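Local coordinates for retinol dehydratase (Spodoptera frugiperda, PDB 1X8L), which dehydrates retinol as an unusual member of the sulfotransferase family, and here holds 4-oxoretinol together with the inactive cofactor adenosine-3'-5'-diphosphate, at residues 30-35 / 117-122; 133-138 / 301-306; 198-203 / 308-313; 35-40 / 219-224. The protein carries 2 engineered substitutions. One frame throughout, in Å; residues are numbered along the deposited sequence.

Overall arrangement
Interactions 1, 2 and 3 all touch 4-oxoretinol, so together they form much of the wall of its pocket. Interaction 1 (30-35 / 117-122) and interaction 2 (133-138 / 301-306) flank the ring end; their centres are about 15 Å apart, and Tyr120 packs on Tyr135 between them. Interaction 3 (198-203 / 308-313), centred about 14 Å from interaction 2, adjoins it through a probable hydrogen bond from Ala305 N to Leu200 O (2.9 Å) and also reaches the cofactor phosphate. Interaction 4 (35-40 / 219-224) shares Tyr35 with interaction 1 and meets interaction 3 where Tyr222 packs on Leu203, but makes no contact with the ligand, the Tyr222 side chain being about 9 Å from it.

Interaction 1 of 4, residues 30-35 / 117-122; sequences AFPTTY and QEEYND. With CA (calcium ion), chain D; OXR (4-oxoretinol), chain E.
Pro32 sets CG over one face of Tyr120, toward the rim: CG stands 4.0 Å from the Tyr120 ring centroid and only 17° off the ring normal, a CH-pi contact. The compact, rigid proline ring suits a place where CG must pack both on the Tyr120 face and beside Glu119 CB (3.6 Å). Phe31 receives the rim of the same tyrosine in an offset edge-to-face pair, centroids 5.8 Å apart and planes at 73°. CG of Phe31 lies anti to the backbone N (chi1 -161°), which swings the ring round to Tyr120 and to the pocket, where CE1 comes 3.9 Å from O2 of 4-oxoretinol. At the far end of Tyr120, OH donates to Thr33 OG1 (2.6 Å), which lies in the tyrosine ring plane. That bond is one link of a buried chain, since the Thr33 hydroxyl also bonds Ile111 O and Tyr120 OH also bonds Asp113 N. A leucine in place of Tyr120 would probably leave Thr33 OG1 and Asp113 N without this mate and open a gap beneath Pro32. Tyr120 CB faces the ligand ring, while its neighbours Glu118, by O, and Asp122, by OD1, bind a calcium ion. The contact thus joins the loop between helix 18-28 and strand 35-38 to the short helix 117-120, with helix 132-142 packed alongside through Tyr135.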
# COMPACT_ATOMS: atom_id res chain seq x y z
N ALA A 30 -4.56 7.40 -7.94
CA ALA A 30 -5.41 8.49 -8.36
C ALA A 30 -5.55 8.54 -9.90
O ALA A 30 -6.66 8.67 -10.42
CB ALA A 30 -4.84 9.81 -7.81
N PHE A 31 -4.44 8.41 -10.62
CA PHE A 31 -4.41 8.52 -12.08
C PHE A 31 -5.49 7.67 -12.76
O PHE A 31 -5.60 6.49 -12.47
CB PHE A 31 -3.04 8.13 -12.65
CG PHE A 31 -2.81 8.64 -14.05
CD1 PHE A 31 -2.85 10.00 -14.31
CD2 PHE A 31 -2.61 7.75 -15.11
CE1 PHE A 31 -2.66 10.48 -15.61
CE2 PHE A 31 -2.41 8.24 -16.42
CZ PHE A 31 -2.45 9.59 -16.67
N PRO A 32 -6.33 8.27 -13.60
CA PRO A 32 -7.45 7.54 -14.21
C PRO A 32 -7.07 6.37 -15.12
O PRO A 32 -7.77 5.39 -15.11
CB PRO A 32 -8.20 8.61 -15.00
CG PRO A 32 -7.76 9.92 -14.39
CD PRO A 32 -6.34 9.69 -13.99
N THR A 33 -5.99 6.45 -15.88
CA THR A 33 -5.64 5.36 -16.82
C THR A 33 -5.05 4.13 -16.11
O THR A 33 -3.99 4.24 -15.50
CB THR A 33 -4.62 5.90 -17.84
OG1 THR A 33 -4.98 7.25 -18.22
CG2 THR A 33 -4.66 5.10 -19.12
N THR A 34 -5.73 2.98 -16.16
CA THR A 34 -5.20 1.76 -15.52
C THR A 34 -4.40 0.93 -16.49
O THR A 34 -4.35 1.26 -17.68
CB THR A 34 -6.31 0.90 -14.85
OG1 THR A 34 -7.09 0.22 -15.85
CG2 THR A 34 -7.32 1.77 -14.05
N TYR A 35 -3.74 -0.11 -15.99
CA TYR A 35 -2.82 -0.94 -16.76
C TYR A 35 -3.38 -2.33 -17.02
O TYR A 35 -4.18 -2.83 -16.26
CB TYR A 35 -1.53 -1.20 -15.97
CG TYR A 35 -0.57 -0.06 -15.80
CD1 TYR A 35 -0.27 0.43 -14.54
CD2 TYR A 35 0.11 0.47 -16.89
CE1 TYR A 35 0.64 1.46 -14.36
CE2 TYR A 35 1.04 1.50 -16.72
CZ TYR A 35 1.28 1.99 -15.44
OH TYR A 35 2.19 3.00 -15.24
N GLN A 117 -12.34 11.62 -19.64
CA GLN A 117 -11.91 13.00 -19.87
C GLN A 117 -12.02 13.84 -18.58
O GLN A 117 -11.10 14.57 -18.23
CB GLN A 117 -12.74 13.66 -21.00
CG GLN A 117 -12.29 15.10 -21.41
CD GLN A 117 -12.96 15.62 -22.70
OE1 GLN A 117 -13.46 14.85 -23.51
NE2 GLN A 117 -12.98 16.95 -22.85
N GLU A 118 -13.13 13.68 -17.87
CA GLU A 118 -13.43 14.52 -16.72
C GLU A 118 -12.42 14.30 -15.63
O GLU A 118 -12.05 15.23 -14.93
CB GLU A 118 -14.82 14.24 -16.12
CG GLU A 118 -15.98 14.89 -16.85
CD GLU A 118 -16.49 14.04 -17.98
OE1 GLU A 118 -17.65 14.24 -18.39
OE2 GLU A 118 -15.72 13.15 -18.44
N GLU A 119 -12.03 13.04 -15.45
CA GLU A 119 -11.12 12.66 -14.37
C GLU A 119 -9.69 13.25 -14.53
O GLU A 119 -9.07 13.55 -13.52
CB GLU A 119 -11.10 11.13 -14.20
CG GLU A 119 -12.43 10.53 -13.75
CD GLU A 119 -12.52 9.03 -13.99
OE1 GLU A 119 -11.54 8.33 -13.66
OE2 GLU A 119 -13.57 8.55 -14.50
N TYR A 120 -9.21 13.46 -15.76
CA TYR A 120 -7.84 13.95 -15.96
C TYR A 120 -7.55 15.32 -15.37
O TYR A 120 -6.52 15.52 -14.77
CB TYR A 120 -7.40 13.87 -17.43
CG TYR A 120 -7.28 12.44 -17.86
CD1 TYR A 120 -8.32 11.83 -18.52
CD2 TYR A 120 -6.17 11.66 -17.53
CE1 TYR A 120 -8.26 10.54 -18.89
CE2 TYR A 120 -6.11 10.33 -17.89
CZ TYR A 120 -7.17 9.79 -18.57
OH TYR A 120 -7.18 8.48 -18.98
N ASN A 121 -8.44 16.29 -15.49
CA ASN A 121 -8.09 17.59 -14.92
C ASN A 121 -8.47 17.75 -13.44
O ASN A 121 -8.14 18.76 -12.85
CB ASN A 121 -8.53 18.76 -15.80
CG ASN A 121 -10.01 18.88 -15.94
OD1 ASN A 121 -10.69 17.91 -16.26
ND2 ASN A 121 -10.53 20.08 -15.72
N ASP A 122 -9.08 16.74 -12.82
CA ASP A 122 -9.16 16.66 -11.34
C ASP A 122 -7.80 16.41 -10.71
O ASP A 122 -7.59 16.71 -9.53
CB ASP A 122 -10.11 15.54 -10.90
CG ASP A 122 -11.54 15.80 -11.29
OD1 ASP A 122 -11.75 16.62 -12.20
OD2 ASP A 122 -12.52 15.24 -10.75
CA CA D . -12.93 17.44 -14.23
O2 OXR E . -2.53 14.03 -17.11
C4 OXR E . -2.62 14.22 -18.31
C3 OXR E . -3.96 14.67 -18.80
C2 OXR E . -4.07 14.89 -20.30
C1 OXR E . -2.85 14.66 -21.20
C17 OXR E . -2.54 15.98 -21.91
C16 OXR E . -3.20 13.54 -22.21
C5 OXR E . -1.49 14.00 -19.20
C18 OXR E . -0.23 13.56 -18.51
C6 OXR E . -1.57 14.19 -20.54
C7 OXR E . -0.47 14.01 -21.54
C8 OXR E . 0.73 13.47 -21.36
C9 OXR E . 1.73 13.36 -22.46
C19 OXR E . 1.52 13.86 -23.87
C10 OXR E . 2.89 12.81 -22.10
C11 OXR E . 4.03 12.65 -22.97
C12 OXR E . 5.15 12.22 -22.40
C13 OXR E . 6.39 12.02 -23.16
C20 OXR E . 6.54 12.56 -24.56
C14 OXR E . 7.39 11.37 -22.56
C15 OXR E . 8.72 11.09 -23.26
O1 OXR E . 8.65 10.05 -24.23
O HOH W 1 -12.03 19.35 -12.45

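Interaction 2 of 4, residues 133-138 / 301-306; sequences ERYLGL and IGILAD. With OXR (4-oxoretinol), chain E.
The guanidinium of Arg134 lies flat against Ile301, whose CG1 sits over the centre of one face, 3.6 Å above the plane, while the ring of Tyr135 meets Ile303 CG2 obliquely, CD1 being 3.8 Å away. The arrangement is a helix packed on a helix end and the loop beyond it: 132-142 packs against the turn at Gly302, the first residue to leave the helical conformation after 297-301, whose positive phi lets the chain swing away toward Ile303. The flat cationic head of Arg134 lays its poorly solvated face on the aliphatic Ile301 and leaves its N-H groups pointing outward in its plane, where NH2 makes a weak hydrogen bond to Asp297 O. A bend at chi3 (49°) brings that head across Ile301 at about a right angle. Branched isoleucine suits position 301 because one branch can occupy each neighbour: CG1 and CD1 lie against Arg134, and CG2 comes 4.0 Å from Tyr135 CB. Ile303 divides its work likewise, CG2 going to the tyrosine while CD1 meets Leu138 CD2 tip to tip at 3.6 Å. No hydrogen bond crosses the contact; Leu138 and Ile303 line the 4-oxoretinol pocket with purely aliphatic surface, and Leu138 CD2 presses to 3.3 Å from the ligand methyl C17.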
# COMPACT_ATOMS: atom_id res chain seq x y z
N GLU A 133 -8.26 25.92 -24.74
CA GLU A 133 -8.19 25.66 -26.17
C GLU A 133 -7.02 24.71 -26.48
O GLU A 133 -7.18 23.75 -27.21
CB GLU A 133 -8.10 26.98 -26.95
CG GLU A 133 -7.77 26.86 -28.44
CD GLU A 133 -8.19 28.07 -29.27
OE1 GLU A 133 -8.16 27.99 -30.50
OE2 GLU A 133 -8.59 29.11 -28.70
N ARG A 134 -5.86 24.94 -25.87
CA ARG A 134 -4.69 24.09 -26.15
C ARG A 134 -4.82 22.73 -25.42
O ARG A 134 -4.37 21.70 -25.93
CB ARG A 134 -3.38 24.83 -25.81
CG ARG A 134 -3.22 26.16 -26.60
CD ARG A 134 -1.86 26.86 -26.47
NE ARG A 134 -0.73 25.93 -26.69
CZ ARG A 134 0.49 26.06 -26.15
NH1 ARG A 134 0.78 27.08 -25.35
NH2 ARG A 134 1.44 25.16 -26.41
N TYR A 135 -5.45 22.73 -24.25
CA TYR A 135 -5.66 21.52 -23.47
C TYR A 135 -6.61 20.59 -24.20
O TYR A 135 -6.30 19.43 -24.41
CB TYR A 135 -6.19 21.86 -22.08
CG TYR A 135 -6.45 20.67 -21.19
CD1 TYR A 135 -5.40 19.85 -20.77
CD2 TYR A 135 -7.75 20.36 -20.75
CE1 TYR A 135 -5.63 18.76 -19.96
CE2 TYR A 135 -7.99 19.27 -19.93
CZ TYR A 135 -6.92 18.48 -19.55
OH TYR A 135 -7.12 17.39 -18.74
N LEU A 136 -7.77 21.11 -24.63
CA LEU A 136 -8.74 20.33 -25.41
C LEU A 136 -8.13 19.87 -26.73
O LEU A 136 -8.42 18.76 -27.20
CB LEU A 136 -10.00 21.14 -25.68
CG LEU A 136 -10.84 21.46 -24.44
CD1 LEU A 136 -11.94 22.44 -24.80
CD2 LEU A 136 -11.39 20.19 -23.75
N GLY A 137 -7.28 20.72 -27.32
CA GLY A 137 -6.57 20.41 -28.55
C GLY A 137 -5.63 19.25 -28.31
O GLY A 137 -5.52 18.35 -29.15
N LEU A 138 -4.97 19.26 -27.16
CA LEU A 138 -4.10 18.18 -26.76
C LEU A 138 -4.86 16.85 -26.50
O LEU A 138 -4.41 15.80 -26.92
CB LEU A 138 -3.33 18.59 -25.51
CG LEU A 138 -2.17 17.73 -25.07
CD1 LEU A 138 -1.18 17.48 -26.21
CD2 LEU A 138 -1.47 18.43 -23.91
N ILE A 301 0.38 25.49 -21.18
CA ILE A 301 -0.94 24.87 -21.18
C ILE A 301 -1.42 24.65 -19.74
O ILE A 301 -2.61 24.77 -19.49
CB ILE A 301 -0.96 23.56 -22.01
CG1 ILE A 301 -0.47 23.81 -23.43
CG2 ILE A 301 -2.38 22.97 -22.05
CD1 ILE A 301 -0.58 22.61 -24.36
N GLY A 302 -0.50 24.37 -18.81
CA GLY A 302 -0.85 24.25 -17.39
C GLY A 302 -0.86 22.82 -16.87
O GLY A 302 -1.35 22.54 -15.77
N ILE A 303 -0.28 21.91 -17.64
CA ILE A 303 -0.29 20.49 -17.29
C ILE A 303 1.05 19.93 -16.80
O ILE A 303 1.14 18.72 -16.62
CB ILE A 303 -0.77 19.66 -18.49
CG1 ILE A 303 0.18 19.81 -19.67
CG2 ILE A 303 -2.17 20.07 -18.87
CD1 ILE A 303 0.11 18.64 -20.63
N LEU A 304 2.07 20.77 -16.64
CA LEU A 304 3.34 20.35 -16.02
C LEU A 304 3.46 20.81 -14.55
O LEU A 304 3.03 21.90 -14.19
CB LEU A 304 4.54 20.88 -16.80
CG LEU A 304 4.69 20.53 -18.29
CD1 LEU A 304 6.05 21.00 -18.76
CD2 LEU A 304 4.54 19.06 -18.58
N ALA A 305 4.04 19.97 -13.70
CA ALA A 305 4.15 20.28 -12.26
C ALA A 305 5.35 21.16 -11.97
O ALA A 305 6.40 21.03 -12.60
CB ALA A 305 4.22 19.00 -11.44
N ASP A 306 5.18 22.05 -11.00
CA ASP A 306 6.25 22.94 -10.52
C ASP A 306 7.45 22.11 -10.09
O ASP A 306 7.28 21.00 -9.60
CB ASP A 306 5.79 23.74 -9.29
CG ASP A 306 4.75 24.78 -9.59
OD1 ASP A 306 4.45 25.03 -10.78
OD2 ASP A 306 4.16 25.40 -8.69
O2 OXR E . -2.53 14.03 -17.11
C4 OXR E . -2.62 14.22 -18.31
C3 OXR E . -3.96 14.67 -18.80
C2 OXR E . -4.07 14.89 -20.30
C1 OXR E . -2.85 14.66 -21.20
C17 OXR E . -2.54 15.98 -21.91
C16 OXR E . -3.20 13.54 -22.21
C5 OXR E . -1.49 14.00 -19.20
C18 OXR E . -0.23 13.56 -18.51
C6 OXR E . -1.57 14.19 -20.54
C7 OXR E . -0.47 14.01 -21.54
C8 OXR E . 0.73 13.47 -21.36
C9 OXR E . 1.73 13.36 -22.46
C19 OXR E . 1.52 13.86 -23.87
C10 OXR E . 2.89 12.81 -22.10
C11 OXR E . 4.03 12.65 -22.97
C12 OXR E . 5.15 12.22 -22.40
C13 OXR E . 6.39 12.02 -23.16
C20 OXR E . 6.54 12.56 -24.56
C14 OXR E . 7.39 11.37 -22.56
C15 OXR E . 8.72 11.09 -23.26
O1 OXR E . 8.65 10.05 -24.23

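Interaction 3 of 4, residues 198-203 / 308-313. With A3P (adenosine-3'-5'-diphosphate), chain H; OXR (4-oxoretinol), chain E.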
# COMPACT_ATOMS: atom_id res chain seq x y z
N ALA A 198 7.19 11.09 -14.01
CA ALA A 198 5.85 10.85 -13.52
C ALA A 198 5.34 12.02 -12.71
O ALA A 198 4.18 12.41 -12.84
CB ALA A 198 5.78 9.55 -12.72
N ARG A 199 6.19 12.58 -11.87
CA ARG A 199 5.85 13.78 -11.10
C ARG A 199 5.56 14.99 -12.03
O ARG A 199 4.65 15.73 -11.81
CB ARG A 199 6.98 14.13 -10.13
CG ARG A 199 7.14 13.20 -8.96
CD ARG A 199 6.36 13.62 -7.77
NE ARG A 199 6.41 12.70 -6.63
CZ ARG A 199 7.11 12.87 -5.51
NH1 ARG A 199 7.92 13.92 -5.33
NH2 ARG A 199 7.02 11.96 -4.55
N LEU A 200 6.37 15.14 -13.06
CA LEU A 200 6.21 16.16 -14.07
C LEU A 200 4.82 16.20 -14.66
O LEU A 200 4.30 17.28 -14.87
CB LEU A 200 7.22 15.93 -15.18
CG LEU A 200 7.22 16.87 -16.37
CD1 LEU A 200 7.85 18.22 -16.01
CD2 LEU A 200 7.97 16.24 -17.50
N LEU A 201 4.25 15.04 -14.94
CA LEU A 201 2.95 14.94 -15.59
C LEU A 201 1.80 14.61 -14.62
O LEU A 201 0.70 14.30 -15.06
CB LEU A 201 3.05 13.90 -16.68
CG LEU A 201 4.03 14.25 -17.81
CD1 LEU A 201 4.38 13.02 -18.62
CD2 LEU A 201 3.42 15.29 -18.70
N TYR A 202 2.07 14.69 -13.31
CA TYR A 202 1.10 14.48 -12.23
C TYR A 202 0.55 13.05 -12.17
O TYR A 202 -0.58 12.84 -11.73
CB TYR A 202 -0.07 15.46 -12.30
CG TYR A 202 0.24 16.92 -12.12
CD1 TYR A 202 0.32 17.77 -13.22
CD2 TYR A 202 0.40 17.47 -10.84
CE1 TYR A 202 0.57 19.13 -13.06
CE2 TYR A 202 0.66 18.83 -10.67
CZ TYR A 202 0.74 19.65 -11.79
OH TYR A 202 0.97 21.00 -11.65
N LEU A 203 1.34 12.08 -12.58
CA LEU A 203 0.93 10.67 -12.52
C LEU A 203 0.89 10.12 -11.10
O LEU A 203 0.10 9.23 -10.80
CB LEU A 203 1.85 9.77 -13.39
CG LEU A 203 2.14 10.23 -14.83
CD1 LEU A 203 2.85 9.16 -15.66
CD2 LEU A 203 0.87 10.71 -15.53
N GLU A 308 9.57 20.31 -11.68
CA GLU A 308 10.03 19.26 -12.57
C GLU A 308 10.29 19.80 -13.97
O GLU A 308 9.61 20.72 -14.44
CB GLU A 308 9.04 18.09 -12.60
CG GLU A 308 8.97 17.31 -11.31
CD GLU A 308 10.21 16.47 -11.03
OE1 GLU A 308 11.10 16.35 -11.89
OE2 GLU A 308 10.28 15.91 -9.93
N HIS A 309 11.29 19.23 -14.63
CA HIS A 309 11.62 19.56 -16.01
C HIS A 309 11.85 18.29 -16.81
O HIS A 309 12.34 17.29 -16.30
CB HIS A 309 12.82 20.53 -16.07
CG HIS A 309 12.52 21.86 -15.45
ND1 HIS A 309 12.55 22.07 -14.09
CD2 HIS A 309 12.15 23.04 -16.01
CE1 HIS A 309 12.18 23.32 -13.83
NE2 HIS A 309 11.93 23.92 -14.98
N PHE A 310 11.46 18.34 -18.08
CA PHE A 310 11.63 17.22 -19.00
C PHE A 310 13.12 16.96 -19.35
O PHE A 310 13.52 15.80 -19.54
CB PHE A 310 10.77 17.46 -20.26
CG PHE A 310 10.82 16.34 -21.25
CD1 PHE A 310 10.06 15.19 -21.06
CD2 PHE A 310 11.60 16.43 -22.38
CE1 PHE A 310 10.08 14.16 -21.97
CE2 PHE A 310 11.63 15.39 -23.30
CZ PHE A 310 10.89 14.25 -23.09
N ILE A 311 13.91 18.03 -19.48
CA ILE A 311 15.37 17.90 -19.49
C ILE A 311 15.81 18.34 -18.09
O ILE A 311 15.62 19.50 -17.75
CB ILE A 311 16.05 18.81 -20.58
CG1 ILE A 311 15.33 18.77 -21.94
CG2 ILE A 311 17.52 18.47 -20.70
CD1 ILE A 311 15.46 17.52 -22.66
N ARG A 312 16.38 17.44 -17.30
CA ARG A 312 16.44 17.58 -15.85
C ARG A 312 17.85 17.78 -15.25
O ARG A 312 18.16 18.85 -14.72
CB ARG A 312 15.75 16.34 -15.21
CG ARG A 312 15.47 16.45 -13.71
CD ARG A 312 14.78 15.26 -13.11
NE ARG A 312 15.53 14.00 -13.28
CZ ARG A 312 16.50 13.57 -12.47
NH1 ARG A 312 16.87 14.26 -11.41
NH2 ARG A 312 17.12 12.44 -12.73
N LYS A 313 18.71 16.77 -15.31
CA LYS A 313 20.07 16.92 -14.78
C LYS A 313 21.16 16.49 -15.76
O LYS A 313 22.15 17.19 -15.93
CB LYS A 313 20.25 16.18 -13.44
CG LYS A 313 19.34 16.65 -12.29
CD LYS A 313 19.78 17.97 -11.63
CE LYS A 313 18.73 18.44 -10.61
NZ LYS A 313 19.10 19.70 -9.91
P1 A3P H . 17.76 12.63 -16.31
O1P A3P H . 16.35 12.59 -15.70
O2P A3P H . 18.25 14.12 -16.23
O3P A3P H . 18.60 11.55 -15.50
P2 A3P H . 14.45 10.58 -22.76
O4P A3P H . 14.63 11.67 -23.85
O5P A3P H . 14.44 9.15 -23.36
O6P A3P H . 13.13 10.87 -21.98
O5' A3P H . 15.73 10.72 -21.78
C5' A3P H . 15.65 11.58 -20.66
C4' A3P H . 16.99 11.72 -19.94
O4' A3P H . 17.98 12.18 -20.84
C3' A3P H . 16.81 12.78 -18.88
O3' A3P H . 17.76 12.31 -17.90
C2' A3P H . 17.45 14.02 -19.39
O2' A3P H . 17.86 15.01 -18.47
C1' A3P H . 18.43 13.47 -20.40
N9 A3P H . 18.88 14.38 -21.44
C8 A3P H . 18.11 15.04 -22.34
N7 A3P H . 18.89 15.77 -23.17
C5 A3P H . 20.15 15.59 -22.80
C6 A3P H . 21.49 16.05 -23.21
N6 A3P H . 21.53 16.89 -24.23
N1 A3P H . 22.58 15.58 -22.56
C2 A3P H . 22.53 14.72 -21.51
N3 A3P H . 21.36 14.25 -21.05
C4 A3P H . 20.13 14.68 -21.69
O2 OXR E . -2.53 14.03 -17.11
C4 OXR E . -2.62 14.22 -18.31
C3 OXR E . -3.96 14.67 -18.80
C2 OXR E . -4.07 14.89 -20.30
C1 OXR E . -2.85 14.66 -21.20
C17 OXR E . -2.54 15.98 -21.91
C16 OXR E . -3.20 13.54 -22.21
C5 OXR E . -1.49 14.00 -19.20
C18 OXR E . -0.23 13.56 -18.51
C6 OXR E . -1.57 14.19 -20.54
C7 OXR E . -0.47 14.01 -21.54
C8 OXR E . 0.73 13.47 -21.36
C9 OXR E . 1.73 13.36 -22.46
C19 OXR E . 1.52 13.86 -23.87
C10 OXR E . 2.89 12.81 -22.10
C11 OXR E . 4.03 12.65 -22.97
C12 OXR E . 5.15 12.22 -22.40
C13 OXR E . 6.39 12.02 -23.16
C20 OXR E . 6.54 12.56 -24.56
C14 OXR E . 7.39 11.37 -22.56
C15 OXR E . 8.72 11.09 -23.26
O1 OXR E . 8.65 10.05 -24.23
O HOH W 2 8.96 15.65 -7.65
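Leu200, the last residue of helix 187-200, carries the contact with the loop 308-313. Its CB rests 3.8 Å from Glu308 CB. CG is anti to the backbone N (chi1 179°), which sends the fork across the loop: CD1 settles 3.4 Å from the carbonyl O of Glu308, and CD2 reaches Phe310 CB at 4.1 Å, near the plane of that ring and at its edge. A leucine fits because its two methyls can straddle neighbouring residues of an irregular loop. Glu308 bends at chi2 back along the helix, where OE2 bonds His196 ND1 and takes a second bond from a water at 2.6 Å. The same water accepts from Arg199 NH1, so Arg199 NH1 and Glu308 OE2, 5.5 Å apart, are joined through it rather than directly. Phe310 turns its ring edge to 4-oxoretinol, CE1 lying 3.6 Å from C15. Further on, Arg312 NE donates to O1P of the cofactor (2.9 Å) and Lys313 gives its backbone N-H to O2P, part of the phosphate-binding Arg-Lys-Gly sequence familiar in sulfotransferases. Apolar packing near the helix end thus meets one short loop that serves two ligands, while Arg312 probably helps balance the charge of the cofactor's 3'-phosphate.

Interaction 4 of 4, residues 35-40 / 219-224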
# COMPACT_ATOMS: atom_id res chain seq x y z
N TYR A 35 -3.74 -0.11 -15.99
CA TYR A 35 -2.82 -0.94 -16.76
C TYR A 35 -3.38 -2.33 -17.02
O TYR A 35 -4.18 -2.83 -16.26
CB TYR A 35 -1.53 -1.20 -15.97
CG TYR A 35 -0.57 -0.06 -15.80
CD1 TYR A 35 -0.27 0.43 -14.54
CD2 TYR A 35 0.11 0.47 -16.89
CE1 TYR A 35 0.64 1.46 -14.36
CE2 TYR A 35 1.04 1.50 -16.72
CZ TYR A 35 1.28 1.99 -15.44
OH TYR A 35 2.19 3.00 -15.24
N VAL A 36 -2.90 -2.97 -18.09
CA VAL A 36 -2.94 -4.42 -18.20
C VAL A 36 -1.57 -4.95 -18.60
O VAL A 36 -0.70 -4.19 -19.06
CB VAL A 36 -4.03 -4.94 -19.21
CG1 VAL A 36 -5.39 -4.47 -18.78
CG2 VAL A 36 -3.73 -4.53 -20.65
N LYS A 37 -1.41 -6.27 -18.42
CA LYS A 37 -0.19 -6.98 -18.79
C LYS A 37 -0.43 -7.69 -20.13
O LYS A 37 -1.37 -8.46 -20.27
CB LYS A 37 0.20 -8.01 -17.72
CG LYS A 37 0.89 -7.37 -16.46
CD LYS A 37 1.71 -8.43 -15.65
CE LYS A 37 2.79 -7.80 -14.76
NZ LYS A 37 3.91 -7.00 -15.49
N LEU A 38 0.46 -7.45 -21.08
CA LEU A 38 0.24 -7.81 -22.47
C LEU A 38 1.30 -8.81 -22.93
O LEU A 38 2.48 -8.48 -22.96
CB LEU A 38 0.31 -6.56 -23.36
CG LEU A 38 0.03 -6.72 -24.86
CD1 LEU A 38 -1.27 -7.48 -25.05
CD2 LEU A 38 -0.01 -5.40 -25.63
N GLY A 39 0.85 -10.02 -23.28
CA GLY A 39 1.67 -11.05 -23.91
C GLY A 39 2.39 -11.86 -22.86
O GLY A 39 2.22 -11.58 -21.68
N PRO A 40 3.20 -12.84 -23.28
CA PRO A 40 3.83 -13.77 -22.32
C PRO A 40 4.86 -13.12 -21.38
O PRO A 40 5.07 -13.60 -20.28
CB PRO A 40 4.41 -14.91 -23.21
CG PRO A 40 4.39 -14.40 -24.64
CD PRO A 40 3.59 -13.10 -24.68
N ARG A 219 10.04 -4.44 -10.26
CA ARG A 219 9.20 -5.64 -10.22
C ARG A 219 8.36 -5.81 -11.47
O ARG A 219 7.59 -6.76 -11.57
CB ARG A 219 8.29 -5.59 -8.99
CG ARG A 219 8.99 -6.08 -7.81
CD ARG A 219 8.31 -5.86 -6.53
NE ARG A 219 9.23 -6.31 -5.50
CZ ARG A 219 9.18 -5.96 -4.23
NH1 ARG A 219 8.22 -5.14 -3.79
NH2 ARG A 219 10.09 -6.45 -3.39
N GLY A 220 8.51 -4.90 -12.42
CA GLY A 220 7.81 -4.99 -13.69
C GLY A 220 6.39 -4.47 -13.69
O GLY A 220 5.55 -4.98 -14.44
N LEU A 221 6.13 -3.45 -12.87
CA LEU A 221 4.78 -2.92 -12.71
C LEU A 221 4.62 -1.44 -13.07
O LEU A 221 3.59 -0.82 -12.77
CB LEU A 221 4.29 -3.20 -11.29
CG LEU A 221 4.08 -4.70 -11.10
CD1 LEU A 221 3.87 -5.05 -9.65
CD2 LEU A 221 2.89 -5.17 -12.00
N TYR A 222 5.62 -0.88 -13.75
CA TYR A 222 5.46 0.45 -14.32
C TYR A 222 5.42 0.31 -15.86
O TYR A 222 5.79 -0.73 -16.41
CB TYR A 222 6.59 1.39 -13.86
CG TYR A 222 6.32 2.85 -14.25
CD1 TYR A 222 5.24 3.54 -13.73
CD2 TYR A 222 7.13 3.51 -15.15
CE1 TYR A 222 4.99 4.86 -14.09
CE2 TYR A 222 6.88 4.81 -15.54
CZ TYR A 222 5.80 5.49 -15.00
OH TYR A 222 5.53 6.79 -15.39
N THR A 223 4.94 1.37 -16.49
CA THR A 223 4.72 1.50 -17.91
C THR A 223 5.82 0.88 -18.77
O THR A 223 6.97 1.29 -18.70
CB THR A 223 4.64 3.00 -18.26
OG1 THR A 223 3.61 3.64 -17.50
CG2 THR A 223 4.27 3.20 -19.71
N LEU A 224 5.42 -0.16 -19.51
CA LEU A 224 6.21 -0.80 -20.55
C LEU A 224 7.42 -1.58 -20.02
O LEU A 224 8.31 -1.94 -20.81
CB LEU A 224 6.63 0.23 -21.61
CG LEU A 224 5.92 0.32 -22.96
CD1 LEU A 224 4.86 -0.81 -23.29
CD2 LEU A 224 5.33 1.65 -23.11
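Tyr35 and Thr223 meet through their hydroxyls, OH to OG1 at 2.7 Å, in a hydrogen bond whose donor may be either. With CG anti to the carbonyl carbon (chi1 -72°), the tyrosine ring is carried from strand 35-38 to the loop 219-224, and Thr223 OG1 lies at its edge in the ring plane. The threonine crosses it at about a right angle, and its OG1 also stands over the face of Tyr222, whose CD1 is 3.4 Å from Tyr35 OH. A phenylalanine in place of Tyr35 would probably leave Thr223 OG1 without its mate and the loop less firmly tied to the strand. Lys37, two residues on, starts out alongside the loop and reaches it with its end. Its chain runs nearly straight until chi4, where it folds (-62°) and turns NZ onto Gly220 O at 2.8 Å. The donor approaches at a C=O...N angle of 157°, tilted somewhat from the carbonyl plane, while CE rests on Leu221 CD2 at 3.8 Å. Gly220 has positive phi at the Schellman motif that ends helix 210-218, a conformation glycine takes without strain. NZ also bonds Gly42 O, so two carbonyls grip a buried ammonium. Its charge is probably eased by these carbonyl dipoles and the end of the preceding helix, which makes lysine a polar tie between the antiparallel sheet holding strand 35-38 and the loop after helix 210-218.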